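Long-range contacts in bacterial regulatory proteins, TetR family (Nitrosomonas europaea, PDB 3NI7), which probably binds DNA as a transcriptional regulator of the TetR family, through a predicted helix-turn-helix motif in its N-terminal part: residues D10-D14 with A57-R61; T15-L19 with D32-L37; W25-L30 with E50-I55; W91-A96 with T159-W163. All coordinates share one frame. Residue numbers count along the deposited sequence, not the author numbering.

Contact 1 (D10-D14 with A57-R61); sequences DAIVD and AWFDR
One long side chain can join two steeply crossed helices, as here. Residues 10-14 and 57-61 are both helical, in the interior of helices 7-22 and 51-69; the axes of the two short segments pass 10.8 Å apart at a signed crossing angle of -105°. The backbones come nearest at Val13 and Trp58, whose CA atoms are 7.0 Å apart. Ala57 points at the partner helix and its CB meets Val13 CG2 at 3.7 Å. Trp58, chi1 t, presents a ring edge to the same valine, with CE3 3.6 Å from Val13 CG1, while its indole nitrogen is hydrogen-bonded to Thr102. One turn beyond Ala57, Arg61 extends through chi1 t and chi2 t and then bends at chi3 m, so that Val13 CG1 lies over one face of the guanidinium. Arg61 NH1 forms a salt bridge with Asp14 OD1 at 2.7 Å. Arg61 NH2 adds a weak hydrogen bond to Asp10 O at 3.4 Å and a long salt bridge to Asp10 OD1 at 3.8 Å. The steep crossing joins helix 7-22 of the presumed DNA-binding domain to helix 51-69, which leads into the C-terminal domain, an arrangement characteristic of the TetR fold.

Contact 2 (T15-L19 with D32-L37); sequences TAVEL and DIAARL
A salt bridge spans the exposed margin of this helix pair: Arg36 NH1 reaches Glu18 OE1 at 3.5 Å, with a weak hydrogen bond. Arg36 leaves its helix with chi1 near -128° and chi2 near -111° and sets its guanidinium face over Thr15 O and Leu19 N; its NH2 is 3.4 Å from Glu18 CB. The hydroxyl of Thr15 turns back to Ala11 O, while Thr15 CG2 packs 3.4 Å from Ile33 CG2. Leu19, in the mt rotamer, touches Ile33 CG1 through CD1 at 3.5 Å and Arg36 CG through CD2 at 3.4 Å. Deeper, Ala16 CB meets Ile33 CD1 at 3.6 Å. Small Ala16 permits the nearest backbone approach, 5.9 Å from its CA to Ile33 CA, where helical segments 15-19 and 32-36 cross at 103° with axes 9.7 Å apart. The chemistry implies that helix 30-36 of the predicted helix-turn-helix is attached to helix 7-22 through apolar side chains and the aliphatic part of Arg36, with the charged pair at the rim.

Contact 3 (W25-L30 with E50-I55); sequences WEAVRL and EKDELI
This is a contact between a connecting loop and the start of a helix, with one lysine reaching across: residues 25-30 link helix 7-22 to helix 30-36, and residues 50-55 open helix 51-69. The loop makes a type I beta turn from Trp25 to Val28, closed by Val28 N to Trp25 O at 2.6 Å, and Arg29 then occupies the N-cap position of the next helix. The nearest backbone pair is Leu30 and Lys51, with CA atoms 7.4 Å apart. Lys51 is extended, chi2 and chi4 t, chi1 near -146° and chi3 near 145°, and delivers its ammonium to the turn's carbonyls: Lys51 NZ donates to Trp25 O at 2.7 Å and, weakly, to Val28 O at 3.0 Å. The Lys51 chain runs over the Trp25 ring face, with Lys51 CE 4.0 Å (CH-pi) and Lys51 NZ 4.6 Å (cation-pi) from the centroid of the five-membered ring. Arg29 NH1, 3.5 Å from Lys51 NZ, is itself bonded to Glu26 O at 2.6 Å. Apolar contacts complete the junction: Trp25 CZ2 to Ile55 CG1 at 3.6 Å, Trp25 CH2 to Leu54 CB at 4.2 Å, and Leu30 CD1 to Leu54 CD1 at 3.9 Å. Met105 of helix 99-108 touches both Trp25 and Ile55. The loop entering the predicted helix-turn-helix is thus held to helix 51-69, which follows the motif, within the N-terminal domain of a TetR regulator.

Contact 4 (W91-A96 with T159-W163); sequences WLDALA and TFFFW
Helical segments 91-96 and 159-163 run in broadly the same direction, at a signed crossing angle of -31°, with their axes 11.6 Å apart at closest approach. That wide spacing accommodates large side chains; the nearest CA atoms, those of Leu92 and Phe160, are 7.8 Å apart. Leu92, chi1 m and chi2 t, points at the partner helix and packs into the corner formed by Phe160 and Trp163. Leu92 CD2 lies over the face of Trp163, 3.4 Å from the centroid of the five-membered ring in a CH-pi contact, and 3.5 Å from Phe160 CD1 at that ring's edge. Trp163, chi1 t, reaches across to segment 91-96, bringing CH2 to Leu95 CB at 3.7 Å and CZ2 to Ala96 CB at 4.1 Å. Phe160, also t, meets Leu95 CD1 through CE1 at 4.0 Å and takes Trp91 CZ3 over its face, 3.8 Å from Phe160 CD1; the aromatic planes are inclined at 56°. Trp91 NE1 is hydrogen-bonded to Asp63 of helix 51-69, while helix 172-187 packs against Thr159 and Trp163. Such a buried, aromatic-rich interface between helices distant in sequence forms part of the hydrophobic core of the all-helical C-terminal domain in the TetR fold.

In the fold
Contacts 1, 2 and 3 build one small helical unit, whereas contact 4 lies in the larger C-terminal bundle and is the most buried of the four. Helix 7-22 serves contacts 1 and 2, helix 51-69 serves contacts 1 and 3, and Ile12, Ala16, Ile33 and Leu54 meet where the three adjoin. Chemistry follows position: the partly buried N-terminal contacts combine apolar packing with charged side chains, through arginine-carboxylate pairs in 1 and 2 and a lysine held by carbonyls in 3, while contact 4 is wholly apolar between its segments. Trp58 and Phe59 on Leu95, with Phe59 on Trp91, connect contact 1 to contact 4; contacts 2 and 3 do not touch it.

Contact 1 (D10-D14 with A57-R61)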
loop_
_atom_site.group_PDB
_atom_site.type_symbol
_atom_site.label_atom_id
_atom_site.label_comp_id
_atom_site.label_asym_id
_atom_site.label_seq_id
_atom_site.Cartn_x
_atom_site.Cartn_y
_atom_site.Cartn_z
ATOM N N ASP A 10 16.407 -23.574 7.460
ATOM C CA ASP A 10 14.976 -23.710 7.278
ATOM C C ASP A 10 14.236 -24.128 8.556
ATOM O O ASP A 10 13.101 -23.642 8.837
ATOM C CB ASP A 10 14.711 -24.724 6.178
ATOM C CG ASP A 10 15.188 -24.248 4.804
ATOM O OD1 ASP A 10 15.676 -23.086 4.665
ATOM O OD2 ASP A 10 15.057 -25.029 3.828
ATOM N N ALA A 11 14.875 -25.044 9.307
ATOM C CA ALA A 11 14.350 -25.511 10.575
ATOM C C ALA A 11 14.257 -24.367 11.588
ATOM O O ALA A 11 13.327 -24.305 12.404
ATOM C CB ALA A 11 15.179 -26.580 11.075
ATOM N N ILE A 12 15.199 -23.444 11.502
ATOM C CA ILE A 12 15.146 -22.246 12.332
ATOM C C ILE A 12 13.890 -21.472 11.957
ATOM O O ILE A 12 13.043 -21.204 12.786
ATOM C CB ILE A 12 16.433 -21.341 12.173
ATOM C CG1 ILE A 12 17.668 -22.057 12.705
ATOM C CG2 ILE A 12 16.281 -20.003 12.895
ATOM C CD1 ILE A 12 18.950 -21.617 11.995
ATOM N N VAL A 13 13.752 -21.142 10.689
ATOM C CA VAL A 13 12.615 -20.345 10.267
ATOM C C VAL A 13 11.316 -21.015 10.686
ATOM O O VAL A 13 10.479 -20.398 11.349
ATOM C CB VAL A 13 12.597 -20.101 8.750
ATOM C CG1 VAL A 13 11.362 -19.391 8.391
ATOM C CG2 VAL A 13 13.791 -19.251 8.320
ATOM N N ASP A 14 11.173 -22.289 10.344
ATOM C CA ASP A 14 9.974 -23.027 10.743
ATOM C C ASP A 14 9.738 -22.831 12.207
ATOM O O ASP A 14 8.625 -22.543 12.629
ATOM C CB ASP A 14 10.128 -24.511 10.477
ATOM C CG ASP A 14 10.208 -24.824 9.012
ATOM O OD1 ASP A 14 9.923 -23.937 8.181
ATOM O OD2 ASP A 14 10.583 -25.954 8.665
ATOM N N ALA A 57 14.282 -14.198 5.518
ATOM C CA ALA A 57 14.218 -15.615 5.111
ATOM C C ALA A 57 12.766 -16.093 4.796
ATOM O O ALA A 57 12.534 -16.901 3.874
ATOM C CB ALA A 57 14.817 -16.455 6.104
ATOM N N TRP A 58 11.801 -15.557 5.535
ATOM C CA TRP A 58 10.419 -15.933 5.339
ATOM C C TRP A 58 9.925 -15.479 3.944
ATOM O O TRP A 58 9.278 -16.234 3.192
ATOM C CB TRP A 58 9.546 -15.280 6.421
ATOM C CG TRP A 58 8.137 -15.740 6.437
ATOM C CD1 TRP A 58 7.040 -14.979 6.307
ATOM C CD2 TRP A 58 7.680 -17.079 6.614
ATOM N NE1 TRP A 58 5.907 -15.754 6.404
ATOM C CE2 TRP A 58 6.289 -17.050 6.580
ATOM C CE3 TRP A 58 8.326 -18.301 6.814
ATOM C CZ2 TRP A 58 5.533 -18.171 6.715
ATOM C CZ3 TRP A 58 7.581 -19.419 6.949
ATOM C CH2 TRP A 58 6.196 -19.358 6.895
ATOM N N PHE A 59 10.211 -14.221 3.635
ATOM C CA PHE A 59 9.816 -13.665 2.362
ATOM C C PHE A 59 10.664 -14.234 1.228
ATOM O O PHE A 59 10.199 -14.358 0.126
ATOM C CB PHE A 59 9.858 -12.154 2.427
ATOM C CG PHE A 59 8.719 -11.581 3.199
ATOM C CD1 PHE A 59 8.799 -11.349 4.541
ATOM C CD2 PHE A 59 7.553 -11.294 2.587
ATOM C CE1 PHE A 59 7.710 -10.821 5.260
ATOM C CE2 PHE A 59 6.477 -10.781 3.308
ATOM C CZ PHE A 59 6.581 -10.552 4.655
ATOM N N ASP A 60 11.883 -14.656 1.493
ATOM C CA ASP A 60 12.630 -15.336 0.446
ATOM C C ASP A 60 12.074 -16.701 0.188
ATOM O O ASP A 60 12.176 -17.230 -0.920
ATOM C CB ASP A 60 14.087 -15.429 0.799
ATOM C CG ASP A 60 14.818 -14.202 0.400
ATOM O OD1 ASP A 60 14.349 -13.552 -0.606
ATOM O OD2 ASP A 60 15.838 -13.874 1.051
ATOM N N ARG A 61 11.493 -17.298 1.210
ATOM C CA ARG A 61 10.959 -18.622 1.003
ATOM C C ARG A 61 9.806 -18.540 -0.008
ATOM O O ARG A 61 9.718 -19.362 -0.930
ATOM C CB ARG A 61 10.525 -19.260 2.325
ATOM C CG ARG A 61 10.047 -20.658 2.122
ATOM C CD ARG A 61 9.738 -21.292 3.393
ATOM N NE ARG A 61 10.945 -21.523 4.119
ATOM C CZ ARG A 61 11.001 -22.202 5.249
ATOM N NH1 ARG A 61 9.883 -22.704 5.769
ATOM N NH2 ARG A 61 12.194 -22.349 5.879
#

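Contact 2 (T15-L19 with D32-L37)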
loop_
_atom_site.group_PDB
_atom_site.type_symbol
_atom_site.label_atom_id
_atom_site.label_comp_id
_atom_site.label_asym_id
_atom_site.label_seq_id
_atom_site.Cartn_x
_atom_site.Cartn_y
_atom_site.Cartn_z
ATOM N N THR A 15 10.800 -22.992 12.977
ATOM C CA THR A 15 10.686 -22.982 14.419
ATOM C C THR A 15 10.228 -21.629 14.879
ATOM O O THR A 15 9.303 -21.500 15.688
ATOM C CB THR A 15 12.033 -23.325 15.058
ATOM O OG1 THR A 15 12.242 -24.733 14.886
ATOM C CG2 THR A 15 12.073 -22.942 16.555
ATOM N N ALA A 16 10.894 -20.627 14.341
ATOM C CA ALA A 16 10.614 -19.235 14.658
ATOM C C ALA A 16 9.132 -18.962 14.429
ATOM O O ALA A 16 8.445 -18.236 15.169
ATOM C CB ALA A 16 11.415 -18.359 13.754
ATOM N N VAL A 17 8.655 -19.536 13.349
ATOM C CA VAL A 17 7.350 -19.189 12.855
ATOM C C VAL A 17 6.243 -19.901 13.674
ATOM O O VAL A 17 5.293 -19.257 14.158
ATOM C CB VAL A 17 7.332 -19.439 11.371
ATOM C CG1 VAL A 17 6.270 -20.402 10.990
ATOM C CG2 VAL A 17 7.210 -18.138 10.690
ATOM N N GLU A 18 6.421 -21.195 13.902
ATOM C CA GLU A 18 5.599 -21.899 14.880
ATOM C C GLU A 18 5.547 -21.192 16.236
ATOM O O GLU A 18 4.475 -20.863 16.712
ATOM C CB GLU A 18 6.063 -23.334 14.997
ATOM C CG GLU A 18 5.481 -24.131 13.852
ATOM C CD GLU A 18 6.303 -25.312 13.394
ATOM O OE1 GLU A 18 6.267 -26.378 14.098
ATOM O OE2 GLU A 18 6.960 -25.158 12.317
ATOM N N LEU A 19 6.696 -20.894 16.825
ATOM C CA LEU A 19 6.701 -20.203 18.120
ATOM C C LEU A 19 5.810 -18.969 18.118
ATOM O O LEU A 19 5.051 -18.728 19.052
ATOM C CB LEU A 19 8.105 -19.713 18.498
ATOM C CG LEU A 19 9.324 -20.600 18.798
ATOM C CD1 LEU A 19 10.595 -19.777 18.990
ATOM C CD2 LEU A 19 9.052 -21.491 20.015
ATOM N N ASP A 32 14.806 -18.721 22.608
ATOM C CA ASP A 32 13.651 -19.606 22.620
ATOM C C ASP A 32 13.705 -20.554 21.426
ATOM O O ASP A 32 13.377 -21.734 21.545
ATOM C CB ASP A 32 12.354 -18.798 22.598
ATOM C CG ASP A 32 12.049 -18.149 23.933
ATOM O OD1 ASP A 32 12.301 -18.786 24.976
ATOM O OD2 ASP A 32 11.559 -17.000 23.940
ATOM N N ILE A 33 14.119 -20.031 20.276
ATOM C CA ILE A 33 14.207 -20.842 19.059
ATOM C C ILE A 33 15.206 -21.939 19.338
ATOM O O ILE A 33 14.982 -23.118 19.025
ATOM C CB ILE A 33 14.679 -20.015 17.831
ATOM C CG1 ILE A 33 13.692 -18.895 17.496
ATOM C CG2 ILE A 33 14.823 -20.911 16.642
ATOM C CD1 ILE A 33 14.023 -18.154 16.285
ATOM N N ALA A 34 16.317 -21.499 19.931
ATOM C CA ALA A 34 17.429 -22.376 20.377
ATOM C C ALA A 34 16.855 -23.459 21.274
ATOM O O ALA A 34 17.129 -24.662 21.093
ATOM C CB ALA A 34 18.511 -21.560 21.114
ATOM N N ALA A 35 16.048 -23.005 22.230
ATOM C CA ALA A 35 15.532 -23.872 23.267
ATOM C C ALA A 35 14.629 -24.859 22.539
ATOM O O ALA A 35 14.872 -26.059 22.642
ATOM C CB ALA A 35 14.795 -23.077 24.318
ATOM N N ARG A 36 13.748 -24.376 21.694
ATOM C CA ARG A 36 12.856 -25.213 20.971
ATOM C C ARG A 36 13.552 -26.221 20.121
ATOM O O ARG A 36 13.055 -27.289 19.917
ATOM C CB ARG A 36 12.061 -24.346 20.047
ATOM C CG ARG A 36 10.598 -24.545 20.148
ATOM C CD ARG A 36 10.074 -25.184 18.944
ATOM N NE ARG A 36 8.669 -24.886 18.919
ATOM C CZ ARG A 36 7.879 -24.957 17.869
ATOM N NH1 ARG A 36 8.346 -25.329 16.692
ATOM N NH2 ARG A 36 6.613 -24.665 18.040
ATOM N N LEU A 37 14.662 -25.875 19.531
ATOM C CA LEU A 37 15.307 -26.827 18.667
ATOM C C LEU A 37 16.279 -27.700 19.381
ATOM O O LEU A 37 16.951 -28.520 18.714
ATOM C CB LEU A 37 16.079 -26.074 17.631
ATOM C CG LEU A 37 15.287 -25.791 16.389
ATOM C CD1 LEU A 37 15.796 -24.514 15.817
ATOM C CD2 LEU A 37 15.488 -26.997 15.475
#

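Contact 3 (W25-L30 with E50-I55)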
loop_
_atom_site.group_PDB
_atom_site.type_symbol
_atom_site.label_atom_id
_atom_site.label_comp_id
_atom_site.label_asym_id
_atom_site.label_seq_id
_atom_site.Cartn_x
_atom_site.Cartn_y
_atom_site.Cartn_z
ATOM N N TRP A 25 4.672 -12.880 17.332
ATOM C CA TRP A 25 5.939 -12.567 16.718
ATOM C C TRP A 25 6.775 -11.748 17.703
ATOM O O TRP A 25 7.909 -12.159 18.081
ATOM C CB TRP A 25 5.705 -11.779 15.425
ATOM C CG TRP A 25 6.919 -11.295 14.811
ATOM C CD1 TRP A 25 7.289 -10.006 14.641
ATOM C CD2 TRP A 25 7.969 -12.096 14.297
ATOM N NE1 TRP A 25 8.521 -9.950 14.043
ATOM C CE2 TRP A 25 8.963 -11.226 13.833
ATOM C CE3 TRP A 25 8.170 -13.472 14.189
ATOM C CZ2 TRP A 25 10.140 -11.685 13.274
ATOM C CZ3 TRP A 25 9.345 -13.933 13.635
ATOM C CH2 TRP A 25 10.314 -13.051 13.190
ATOM N N GLU A 26 6.234 -10.609 18.141
ATOM C CA GLU A 26 6.907 -9.761 19.150
ATOM C C GLU A 26 7.546 -10.559 20.278
ATOM O O GLU A 26 8.670 -10.295 20.661
ATOM C CB GLU A 26 5.932 -8.791 19.774
ATOM C CG GLU A 26 6.552 -7.880 20.799
ATOM C CD GLU A 26 5.680 -7.717 22.025
ATOM O OE1 GLU A 26 4.457 -7.422 21.864
ATOM O OE2 GLU A 26 6.239 -7.876 23.147
ATOM N N ALA A 27 6.825 -11.548 20.784
ATOM C CA ALA A 27 7.307 -12.421 21.854
ATOM C C ALA A 27 8.499 -13.321 21.467
ATOM O O ALA A 27 9.175 -13.912 22.362
ATOM C CB ALA A 27 6.173 -13.288 22.344
ATOM N N VAL A 28 8.776 -13.433 20.165
ATOM C CA VAL A 28 9.755 -14.415 19.725
ATOM C C VAL A 28 11.189 -13.947 19.959
ATOM O O VAL A 28 11.597 -12.907 19.433
ATOM C CB VAL A 28 9.648 -14.722 18.241
ATOM C CG1 VAL A 28 10.853 -15.573 17.819
ATOM C CG2 VAL A 28 8.360 -15.414 17.926
ATOM N N ARG A 29 11.943 -14.725 20.738
ATOM C CA ARG A 29 13.388 -14.522 20.934
ATOM C C ARG A 29 14.204 -15.677 20.353
ATOM O O ARG A 29 13.717 -16.809 20.243
ATOM C CB ARG A 29 13.707 -14.409 22.417
ATOM C CG ARG A 29 13.045 -13.272 23.134
ATOM C CD ARG A 29 13.496 -11.917 22.617
ATOM N NE ARG A 29 12.637 -10.877 23.179
ATOM C CZ ARG A 29 11.399 -10.604 22.775
ATOM N NH1 ARG A 29 10.851 -11.277 21.768
ATOM N NH2 ARG A 29 10.706 -9.641 23.382
ATOM N N LEU A 30 15.446 -15.377 19.988
ATOM C CA LEU A 30 16.348 -16.365 19.411
ATOM C C LEU A 30 16.651 -17.496 20.387
ATOM O O LEU A 30 16.721 -18.660 19.995
ATOM C CB LEU A 30 17.651 -15.700 18.965
ATOM C CG LEU A 30 17.703 -15.186 17.526
ATOM C CD1 LEU A 30 16.498 -15.670 16.737
ATOM C CD2 LEU A 30 17.791 -13.668 17.501
ATOM N N GLU A 50 19.944 -11.486 14.059
ATOM C CA GLU A 50 18.833 -10.554 14.389
ATOM C C GLU A 50 17.486 -11.127 14.000
ATOM O O GLU A 50 17.395 -11.943 13.102
ATOM C CB GLU A 50 18.982 -9.230 13.639
ATOM C CG GLU A 50 19.872 -8.177 14.281
ATOM C CD GLU A 50 19.873 -6.851 13.486
ATOM O OE1 GLU A 50 18.855 -6.519 12.838
ATOM O OE2 GLU A 50 20.890 -6.130 13.498
ATOM N N LYS A 51 16.441 -10.651 14.658
ATOM C CA LYS A 51 15.079 -11.106 14.414
ATOM C C LYS A 51 14.603 -10.706 12.986
ATOM O O LYS A 51 13.990 -11.496 12.247
ATOM C CB LYS A 51 14.184 -10.513 15.509
ATOM C CG LYS A 51 13.031 -11.387 15.957
ATOM C CD LYS A 51 12.326 -10.763 17.172
ATOM C CE LYS A 51 10.813 -11.030 17.147
ATOM N NZ LYS A 51 10.123 -10.570 18.386
ATOM N N ASP A 52 14.915 -9.488 12.570
ATOM C CA ASP A 52 14.642 -9.088 11.187
ATOM C C ASP A 52 15.153 -10.138 10.226
ATOM O O ASP A 52 14.473 -10.530 9.366
ATOM C CB ASP A 52 15.394 -7.796 10.825
ATOM C CG ASP A 52 14.790 -6.553 11.456
ATOM O OD1 ASP A 52 13.549 -6.374 11.307
ATOM O OD2 ASP A 52 15.577 -5.758 12.070
ATOM N N GLU A 53 16.399 -10.565 10.358
ATOM C CA GLU A 53 17.000 -11.450 9.360
ATOM C C GLU A 53 16.067 -12.590 9.038
ATOM O O GLU A 53 16.114 -13.098 7.931
ATOM C CB GLU A 53 18.378 -11.960 9.816
ATOM C CG GLU A 53 19.462 -10.897 9.725
ATOM C CD GLU A 53 20.850 -11.372 10.194
ATOM O OE1 GLU A 53 21.048 -12.593 10.468
ATOM O OE2 GLU A 53 21.771 -10.499 10.313
ATOM N N LEU A 54 15.226 -12.977 10.005
ATOM C CA LEU A 54 14.241 -14.058 9.827
ATOM C C LEU A 54 13.054 -13.690 8.896
ATOM O O LEU A 54 12.553 -14.496 8.094
ATOM C CB LEU A 54 13.704 -14.500 11.197
ATOM C CG LEU A 54 14.683 -15.159 12.198
ATOM C CD1 LEU A 54 14.252 -14.884 13.631
ATOM C CD2 LEU A 54 14.738 -16.649 11.953
ATOM N N ILE A 55 12.594 -12.458 9.037
ATOM C CA ILE A 55 11.580 -11.934 8.177
ATOM C C ILE A 55 12.073 -12.069 6.743
ATOM O O ILE A 55 11.370 -12.632 5.862
ATOM C CB ILE A 55 11.225 -10.479 8.507
ATOM C CG1 ILE A 55 10.821 -10.372 9.982
ATOM C CG2 ILE A 55 10.057 -9.978 7.552
ATOM C CD1 ILE A 55 10.207 -9.070 10.388
#

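Contact 4 (W91-A96 with T159-W163)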
loop_
_atom_site.group_PDB
_atom_site.type_symbol
_atom_site.label_atom_id
_atom_site.label_comp_id
_atom_site.label_asym_id
_atom_site.label_seq_id
_atom_site.Cartn_x
_atom_site.Cartn_y
_atom_site.Cartn_z
ATOM N N TRP A 91 2.934 -16.949 -4.147
ATOM C CA TRP A 91 3.619 -16.173 -3.133
ATOM C C TRP A 91 2.740 -16.084 -1.885
ATOM O O TRP A 91 3.214 -16.293 -0.769
ATOM C CB TRP A 91 3.880 -14.779 -3.687
ATOM C CG TRP A 91 4.861 -13.999 -2.987
ATOM C CD1 TRP A 91 6.182 -14.195 -2.995
ATOM C CD2 TRP A 91 4.623 -12.813 -2.230
ATOM N NE1 TRP A 91 6.816 -13.220 -2.250
ATOM C CE2 TRP A 91 5.875 -12.361 -1.763
ATOM C CE3 TRP A 91 3.469 -12.083 -1.900
ATOM C CZ2 TRP A 91 6.018 -11.239 -0.964
ATOM C CZ3 TRP A 91 3.588 -10.971 -1.107
ATOM C CH2 TRP A 91 4.865 -10.555 -0.633
ATOM N N LEU A 92 1.452 -15.778 -2.058
ATOM C CA LEU A 92 0.621 -15.589 -0.858
ATOM C C LEU A 92 0.281 -16.892 -0.156
ATOM O O LEU A 92 0.196 -16.932 1.071
ATOM C CB LEU A 92 -0.597 -14.790 -1.168
ATOM C CG LEU A 92 -0.271 -13.309 -1.435
ATOM C CD1 LEU A 92 -1.307 -12.712 -2.399
ATOM C CD2 LEU A 92 -0.232 -12.522 -0.139
ATOM N N ASP A 93 0.161 -17.962 -0.927
ATOM C CA ASP A 93 -0.014 -19.278 -0.361
ATOM C C ASP A 93 1.218 -19.679 0.480
ATOM O O ASP A 93 1.107 -20.181 1.596
ATOM C CB ASP A 93 -0.290 -20.298 -1.464
ATOM C CG ASP A 93 -1.714 -20.194 -2.012
ATOM O OD1 ASP A 93 -2.501 -19.323 -1.550
ATOM O OD2 ASP A 93 -2.045 -20.983 -2.925
ATOM N N ALA A 94 2.398 -19.434 -0.077
ATOM C CA ALA A 94 3.603 -19.663 0.629
ATOM C C ALA A 94 3.532 -18.965 1.996
ATOM O O ALA A 94 3.717 -19.593 3.080
ATOM C CB ALA A 94 4.745 -19.153 -0.163
ATOM N N LEU A 95 3.251 -17.673 1.962
ATOM C CA LEU A 95 3.161 -16.909 3.214
ATOM C C LEU A 95 2.032 -17.415 4.059
ATOM O O LEU A 95 2.087 -17.379 5.284
ATOM C CB LEU A 95 2.921 -15.423 2.930
ATOM C CG LEU A 95 4.061 -14.751 2.128
ATOM C CD1 LEU A 95 3.788 -13.291 1.723
ATOM C CD2 LEU A 95 5.336 -14.835 2.914
ATOM N N ALA A 96 0.991 -17.888 3.378
ATOM C CA ALA A 96 -0.248 -18.321 4.081
ATOM C C ALA A 96 -0.014 -19.468 5.084
ATOM O O ALA A 96 -0.883 -19.732 5.924
ATOM C CB ALA A 96 -1.324 -18.764 3.110
ATOM N N THR A 159 -3.773 -6.059 -2.860
ATOM C CA THR A 159 -4.164 -7.434 -2.687
ATOM C C THR A 159 -3.520 -7.982 -1.431
ATOM O O THR A 159 -4.159 -8.689 -0.652
ATOM C CB THR A 159 -3.704 -8.261 -3.836
ATOM O OG1 THR A 159 -4.187 -7.667 -5.027
ATOM C CG2 THR A 159 -4.245 -9.660 -3.746
ATOM N N PHE A 160 -2.236 -7.645 -1.257
ATOM C CA PHE A 160 -1.440 -8.133 -0.136
ATOM C C PHE A 160 -2.057 -7.770 1.190
ATOM O O PHE A 160 -2.321 -8.638 2.028
ATOM C CB PHE A 160 -0.050 -7.552 -0.220
ATOM C CG PHE A 160 0.882 -8.087 0.807
ATOM C CD1 PHE A 160 0.905 -9.440 1.101
ATOM C CD2 PHE A 160 1.733 -7.256 1.478
ATOM C CE1 PHE A 160 1.727 -9.935 2.038
ATOM C CE2 PHE A 160 2.550 -7.756 2.391
ATOM C CZ PHE A 160 2.544 -9.105 2.679
ATOM N N PHE A 161 -2.304 -6.478 1.354
ATOM C CA PHE A 161 -2.917 -5.993 2.568
ATOM C C PHE A 161 -4.319 -6.533 2.778
ATOM O O PHE A 161 -4.660 -6.901 3.913
ATOM C CB PHE A 161 -2.829 -4.475 2.645
ATOM C CG PHE A 161 -1.495 -4.019 3.225
ATOM C CD1 PHE A 161 -1.359 -3.781 4.596
ATOM C CD2 PHE A 161 -0.347 -3.919 2.409
ATOM C CE1 PHE A 161 -0.122 -3.395 5.130
ATOM C CE2 PHE A 161 0.884 -3.526 2.928
ATOM C CZ PHE A 161 1.001 -3.266 4.288
ATOM N N PHE A 162 -5.092 -6.653 1.692
ATOM C CA PHE A 162 -6.421 -7.290 1.742
ATOM C C PHE A 162 -6.324 -8.774 2.148
ATOM O O PHE A 162 -7.121 -9.260 2.933
ATOM C CB PHE A 162 -7.110 -7.146 0.370
ATOM C CG PHE A 162 -8.429 -7.842 0.258
ATOM C CD1 PHE A 162 -9.607 -7.152 0.481
ATOM C CD2 PHE A 162 -8.501 -9.200 -0.084
ATOM C CE1 PHE A 162 -10.871 -7.814 0.369
ATOM C CE2 PHE A 162 -9.754 -9.879 -0.186
ATOM C CZ PHE A 162 -10.932 -9.175 0.039
ATOM N N TRP A 163 -5.353 -9.488 1.593
ATOM C CA TRP A 163 -5.140 -10.922 1.883
ATOM C C TRP A 163 -4.850 -11.211 3.344
ATOM O O TRP A 163 -5.198 -12.281 3.881
ATOM C CB TRP A 163 -3.959 -11.425 1.062
ATOM C CG TRP A 163 -3.329 -12.687 1.498
ATOM C CD1 TRP A 163 -3.617 -13.946 1.062
ATOM C CD2 TRP A 163 -2.228 -12.807 2.381
ATOM N NE1 TRP A 163 -2.779 -14.853 1.640
ATOM C CE2 TRP A 163 -1.901 -14.182 2.455
ATOM C CE3 TRP A 163 -1.476 -11.885 3.119
ATOM C CZ2 TRP A 163 -0.877 -14.665 3.264
ATOM C CZ3 TRP A 163 -0.455 -12.361 3.923
ATOM C CH2 TRP A 163 -0.163 -13.747 3.991
#